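Local coordinates for protein Protease/Reverse transcriptase/ribonuclease H (Eastern chimpanzee simian foamy virus, PDB 7KSF) that combines an aspartic protease with a reverse transcriptase and RNase H, probably processing viral polyproteins and copying the viral RNA genome into DNA, at residues 182-196 with 264-278. The protein carries 1 engineered substitution. Numbering follows the deposited sequence.
Sequences LKQGVLTPQNSTMNT and WLTAFTWQGKQYCWT
Leu187 sets its CD2 methyl over the face of the Trp277 indole, 3.8 Å from the centroid of the five-membered ring, a CH-pi contact 17° off the ring normal. The same methyl meets the edge of the Phe268 ring, touching CZ at 3.6 Å. CG of Leu187 lies anti to the carbonyl carbon (chi1 -69°) and CD1 continues the chain, while CD2 branches into the corner between the indole face and the Phe268 edge. Further along this face, Leu182 CD2 packs on Tyr275 CE2 at 3.5 Å, crossing the tyrosine at about a right angle, and Pro189 CB leans on the same ring.

Backbone bonds set the register of the two strands. Thr188 and Cys276 form an antiparallel hydrogen-bonded pair, with Thr188 N to Cys276 O at 2.8 Å, and Thr278 N bonds Val186 O at 2.7 Å. Gly185, the positive-phi residue of the Schellman motif that ends the helix, accepts from Thr278 OG1 at its O (2.8 Å), nearly along the C=O axis. Beyond the strand, Ser192 OG accepts from Met194 N in an ST turn.

Strand 187-189 flanks the hairpin 268-277, turned by a type I' turn, in a three-stranded antiparallel sheet, probably part of the fingers subdomain, as in related reverse transcriptases. Helix 171-184 touches Leu187 through Leu181 and bonds Trp270 through Gln175, while Met210 and Leu212 of strand 208-212 pack against Trp277.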
# COMPACT_ATOMS: atom_id res chain seq x y z
N LEU A 182 -15.50 19.57 -12.54
CA LEU A 182 -16.25 20.47 -13.41
C LEU A 182 -15.40 21.66 -13.80
O LEU A 182 -15.43 22.12 -14.95
CB LEU A 182 -17.53 20.94 -12.72
CG LEU A 182 -18.70 19.98 -12.60
CD1 LEU A 182 -19.71 20.55 -11.61
CD2 LEU A 182 -19.35 19.74 -13.95
N LYS A 183 -14.61 22.18 -12.86
CA LYS A 183 -13.76 23.33 -13.14
C LYS A 183 -12.69 22.97 -14.16
O LYS A 183 -12.37 23.76 -15.04
CB LYS A 183 -13.13 23.85 -11.85
CG LYS A 183 -12.70 25.31 -11.91
CD LYS A 183 -12.29 25.81 -10.53
CE LYS A 183 -12.33 27.33 -10.46
NZ LYS A 183 -11.81 27.85 -9.17
N GLN A 184 -12.12 21.76 -14.04
CA GLN A 184 -11.16 21.26 -15.01
C GLN A 184 -11.81 20.70 -16.26
O GLN A 184 -11.10 20.31 -17.19
CB GLN A 184 -10.29 20.18 -14.37
CG GLN A 184 -9.54 20.66 -13.15
CD GLN A 184 -8.76 19.56 -12.49
OE1 GLN A 184 -7.62 19.27 -12.87
NE2 GLN A 184 -9.36 18.91 -11.50
N GLY A 185 -13.14 20.63 -16.30
CA GLY A 185 -13.83 20.06 -17.44
C GLY A 185 -13.82 18.56 -17.49
O GLY A 185 -14.23 17.99 -18.51
N VAL A 186 -13.35 17.89 -16.44
CA VAL A 186 -13.41 16.43 -16.40
C VAL A 186 -14.86 15.96 -16.41
O VAL A 186 -15.18 14.93 -17.01
CB VAL A 186 -12.64 15.90 -15.18
CG1 VAL A 186 -12.50 14.39 -15.24
CG2 VAL A 186 -11.28 16.57 -15.10
N LEU A 187 -15.75 16.70 -15.75
CA LEU A 187 -17.17 16.42 -15.77
C LEU A 187 -17.90 17.49 -16.56
O LEU A 187 -17.59 18.68 -16.45
CB LEU A 187 -17.74 16.37 -14.35
CG LEU A 187 -17.30 15.19 -13.51
CD1 LEU A 187 -17.93 15.29 -12.14
CD2 LEU A 187 -17.67 13.88 -14.18
N THR A 188 -18.87 17.06 -17.36
CA THR A 188 -19.69 17.98 -18.14
C THR A 188 -21.16 17.74 -17.83
O THR A 188 -21.61 16.59 -17.77
CB THR A 188 -19.45 17.81 -19.64
OG1 THR A 188 -20.49 18.47 -20.37
CG2 THR A 188 -19.41 16.34 -20.03
N PRO A 189 -21.93 18.81 -17.63
CA PRO A 189 -23.37 18.64 -17.39
C PRO A 189 -24.08 18.25 -18.68
O PRO A 189 -24.11 19.02 -19.65
CB PRO A 189 -23.81 20.02 -16.89
CG PRO A 189 -22.81 20.96 -17.48
CD PRO A 189 -21.51 20.21 -17.55
N GLN A 190 -24.66 17.05 -18.69
CA GLN A 190 -25.32 16.54 -19.88
C GLN A 190 -26.23 15.39 -19.49
O GLN A 190 -25.79 14.44 -18.83
CB GLN A 190 -24.28 16.08 -20.92
CG GLN A 190 -24.88 15.45 -22.17
CD GLN A 190 -23.82 15.09 -23.21
OE1 GLN A 190 -22.74 15.68 -23.24
NE2 GLN A 190 -24.13 14.11 -24.04
N ASN A 191 -27.50 15.48 -19.89
CA ASN A 191 -28.43 14.38 -19.71
C ASN A 191 -28.03 13.21 -20.61
O ASN A 191 -27.30 13.37 -21.59
CB ASN A 191 -29.85 14.82 -20.03
CG ASN A 191 -30.38 15.84 -19.04
OD1 ASN A 191 -29.62 16.63 -18.48
ND2 ASN A 191 -31.69 15.82 -18.83
N SER A 192 -28.54 12.04 -20.27
CA SER A 192 -28.16 10.84 -21.00
C SER A 192 -29.21 9.76 -20.76
O SER A 192 -30.08 9.90 -19.90
CB SER A 192 -26.77 10.35 -20.59
OG SER A 192 -26.59 8.98 -20.90
N THR A 193 -29.11 8.69 -21.54
CA THR A 193 -29.99 7.55 -21.36
C THR A 193 -29.55 6.69 -20.18
O THR A 193 -30.39 6.25 -19.39
CB THR A 193 -30.03 6.71 -22.64
OG1 THR A 193 -30.39 7.54 -23.75
CG2 THR A 193 -31.03 5.57 -22.51
N MET A 194 -28.25 6.47 -20.04
CA MET A 194 -27.71 5.61 -18.99
C MET A 194 -27.47 6.42 -17.72
O MET A 194 -27.12 7.60 -17.77
CB MET A 194 -26.41 4.96 -19.45
CG MET A 194 -25.80 4.01 -18.43
SD MET A 194 -27.00 2.78 -17.89
CE MET A 194 -26.04 1.85 -16.70
N ASN A 195 -27.67 5.77 -16.58
CA ASN A 195 -27.35 6.35 -15.28
C ASN A 195 -26.68 5.29 -14.42
O ASN A 195 -27.04 4.11 -14.47
CB ASN A 195 -28.60 6.87 -14.57
CG ASN A 195 -28.26 7.76 -13.39
OD1 ASN A 195 -28.18 8.98 -13.53
ND2 ASN A 195 -28.04 7.15 -12.23
N THR A 196 -25.70 5.72 -13.63
CA THR A 196 -24.88 4.83 -12.82
C THR A 196 -25.02 5.17 -11.35
O THR A 196 -24.99 6.35 -10.98
CB THR A 196 -23.40 4.93 -13.24
OG1 THR A 196 -23.21 4.29 -14.51
CG2 THR A 196 -22.50 4.28 -12.21
N TRP A 264 -22.37 10.32 -23.10
CA TRP A 264 -23.64 9.89 -22.53
C TRP A 264 -23.53 8.56 -21.79
O TRP A 264 -24.34 8.29 -20.89
CB TRP A 264 -24.70 9.79 -23.63
CG TRP A 264 -24.48 8.64 -24.56
CD1 TRP A 264 -23.79 8.66 -25.74
CD2 TRP A 264 -24.95 7.30 -24.40
NE1 TRP A 264 -23.80 7.41 -26.32
CE2 TRP A 264 -24.50 6.56 -25.51
CE3 TRP A 264 -25.70 6.65 -23.41
CZ2 TRP A 264 -24.79 5.20 -25.67
CZ3 TRP A 264 -25.98 5.31 -23.57
CH2 TRP A 264 -25.53 4.60 -24.69
N LEU A 265 -22.56 7.72 -22.16
CA LEU A 265 -22.48 6.38 -21.57
C LEU A 265 -22.11 6.44 -20.09
O LEU A 265 -22.61 5.64 -19.29
CB LEU A 265 -21.47 5.54 -22.34
CG LEU A 265 -21.36 4.08 -21.91
CD1 LEU A 265 -22.68 3.37 -22.14
CD2 LEU A 265 -20.24 3.38 -22.65
N THR A 266 -21.24 7.38 -19.72
CA THR A 266 -20.69 7.46 -18.37
C THR A 266 -21.53 8.34 -17.45
O THR A 266 -21.00 8.85 -16.45
CB THR A 266 -19.26 7.98 -18.42
OG1 THR A 266 -19.24 9.25 -19.08
CG2 THR A 266 -18.36 7.01 -19.18
N ALA A 267 -22.81 8.53 -17.74
CA ALA A 267 -23.60 9.50 -17.00
C ALA A 267 -23.98 8.98 -15.62
O ALA A 267 -24.14 7.77 -15.40
CB ALA A 267 -24.86 9.86 -17.79
N PHE A 268 -24.14 9.92 -14.69
CA PHE A 268 -24.50 9.64 -13.31
C PHE A 268 -25.27 10.83 -12.76
O PHE A 268 -25.13 11.96 -13.25
CB PHE A 268 -23.27 9.34 -12.45
CG PHE A 268 -22.29 10.48 -12.40
CD1 PHE A 268 -21.33 10.62 -13.39
CD2 PHE A 268 -22.32 11.39 -11.36
CE1 PHE A 268 -20.42 11.66 -13.34
CE2 PHE A 268 -21.42 12.44 -11.31
CZ PHE A 268 -20.47 12.57 -12.30
N THR A 269 -26.07 10.58 -11.73
CA THR A 269 -26.94 11.59 -11.14
C THR A 269 -26.39 12.00 -9.78
O THR A 269 -26.20 11.16 -8.90
CB THR A 269 -28.37 11.08 -11.00
OG1 THR A 269 -28.91 10.78 -12.30
CG2 THR A 269 -29.25 12.13 -10.33
N TRP A 270 -26.14 13.30 -9.61
CA TRP A 270 -25.65 13.86 -8.35
C TRP A 270 -26.50 15.06 -7.98
O TRP A 270 -26.56 16.04 -8.74
CB TRP A 270 -24.17 14.25 -8.46
CG TRP A 270 -23.66 15.08 -7.31
CD1 TRP A 270 -23.54 16.44 -7.27
CD2 TRP A 270 -23.21 14.60 -6.04
NE1 TRP A 270 -23.04 16.83 -6.06
CE2 TRP A 270 -22.83 15.72 -5.28
CE3 TRP A 270 -23.09 13.33 -5.47
CZ2 TRP A 270 -22.34 15.61 -3.99
CZ3 TRP A 270 -22.60 13.22 -4.19
CH2 TRP A 270 -22.23 14.36 -3.46
N GLN A 271 -27.15 15.00 -6.82
CA GLN A 271 -27.99 16.07 -6.31
C GLN A 271 -29.06 16.47 -7.33
O GLN A 271 -29.29 17.65 -7.60
CB GLN A 271 -27.14 17.28 -5.90
CG GLN A 271 -26.20 17.00 -4.75
CD GLN A 271 -26.92 16.45 -3.54
OE1 GLN A 271 -26.47 15.50 -2.92
NE2 GLN A 271 -28.05 17.07 -3.20
N GLY A 272 -29.72 15.46 -7.89
CA GLY A 272 -30.77 15.69 -8.85
C GLY A 272 -30.32 16.28 -10.17
O GLY A 272 -31.16 16.74 -10.95
N LYS A 273 -29.02 16.29 -10.44
CA LYS A 273 -28.47 16.82 -11.68
C LYS A 273 -27.58 15.76 -12.31
O LYS A 273 -26.78 15.13 -11.61
CB LYS A 273 -27.69 18.11 -11.43
CG LYS A 273 -27.18 18.78 -12.68
CD LYS A 273 -26.63 20.15 -12.37
CE LYS A 273 -26.00 20.77 -13.60
NZ LYS A 273 -25.38 22.09 -13.31
N GLN A 274 -27.73 15.55 -13.61
CA GLN A 274 -27.02 14.51 -14.33
C GLN A 274 -25.75 15.07 -14.94
O GLN A 274 -25.78 16.13 -15.58
CB GLN A 274 -27.92 13.89 -15.40
CG GLN A 274 -27.38 12.62 -16.04
CD GLN A 274 -28.40 11.96 -16.94
OE1 GLN A 274 -28.12 10.95 -17.59
NE2 GLN A 274 -29.61 12.52 -17.00
N TYR A 275 -24.63 14.37 -14.75
CA TYR A 275 -23.34 14.78 -15.29
C TYR A 275 -22.77 13.66 -16.15
O TYR A 275 -23.25 12.53 -16.14
CB TYR A 275 -22.36 15.15 -14.17
CG TYR A 275 -22.69 16.45 -13.47
CD1 TYR A 275 -23.27 16.46 -12.21
CD2 TYR A 275 -22.41 17.67 -14.07
CE1 TYR A 275 -23.57 17.64 -11.56
CE2 TYR A 275 -22.71 18.86 -13.44
CZ TYR A 275 -23.29 18.84 -12.18
OH TYR A 275 -23.58 20.03 -11.55
N CYS A 276 -21.72 13.99 -16.90
CA CYS A 276 -21.05 13.02 -17.76
C CYS A 276 -19.54 13.22 -17.67
O CYS A 276 -19.05 14.29 -17.30
CB CYS A 276 -21.51 13.15 -19.22
SG CYS A 276 -23.24 12.69 -19.49
N TRP A 277 -18.81 12.16 -18.01
CA TRP A 277 -17.36 12.15 -17.92
C TRP A 277 -16.73 12.55 -19.25
O TRP A 277 -17.06 11.99 -20.29
CB TRP A 277 -16.85 10.77 -17.50
CG TRP A 277 -17.05 10.46 -16.06
CD1 TRP A 277 -18.15 9.88 -15.49
CD2 TRP A 277 -16.13 10.71 -14.99
NE1 TRP A 277 -17.97 9.76 -14.14
CE2 TRP A 277 -16.74 10.25 -13.80
CE3 TRP A 277 -14.85 11.27 -14.92
CZ2 TRP A 277 -16.11 10.34 -12.56
CZ3 TRP A 277 -14.23 11.35 -13.69
CH2 TRP A 277 -14.86 10.89 -12.53
N THR A 278 -15.83 13.53 -19.19
CA THR A 278 -15.01 13.87 -20.36
C THR A 278 -13.86 12.89 -20.52
O THR A 278 -13.45 12.60 -21.66
CB THR A 278 -14.48 15.30 -20.22
OG1 THR A 278 -15.57 16.21 -20.13
CG2 THR A 278 -13.62 15.67 -21.42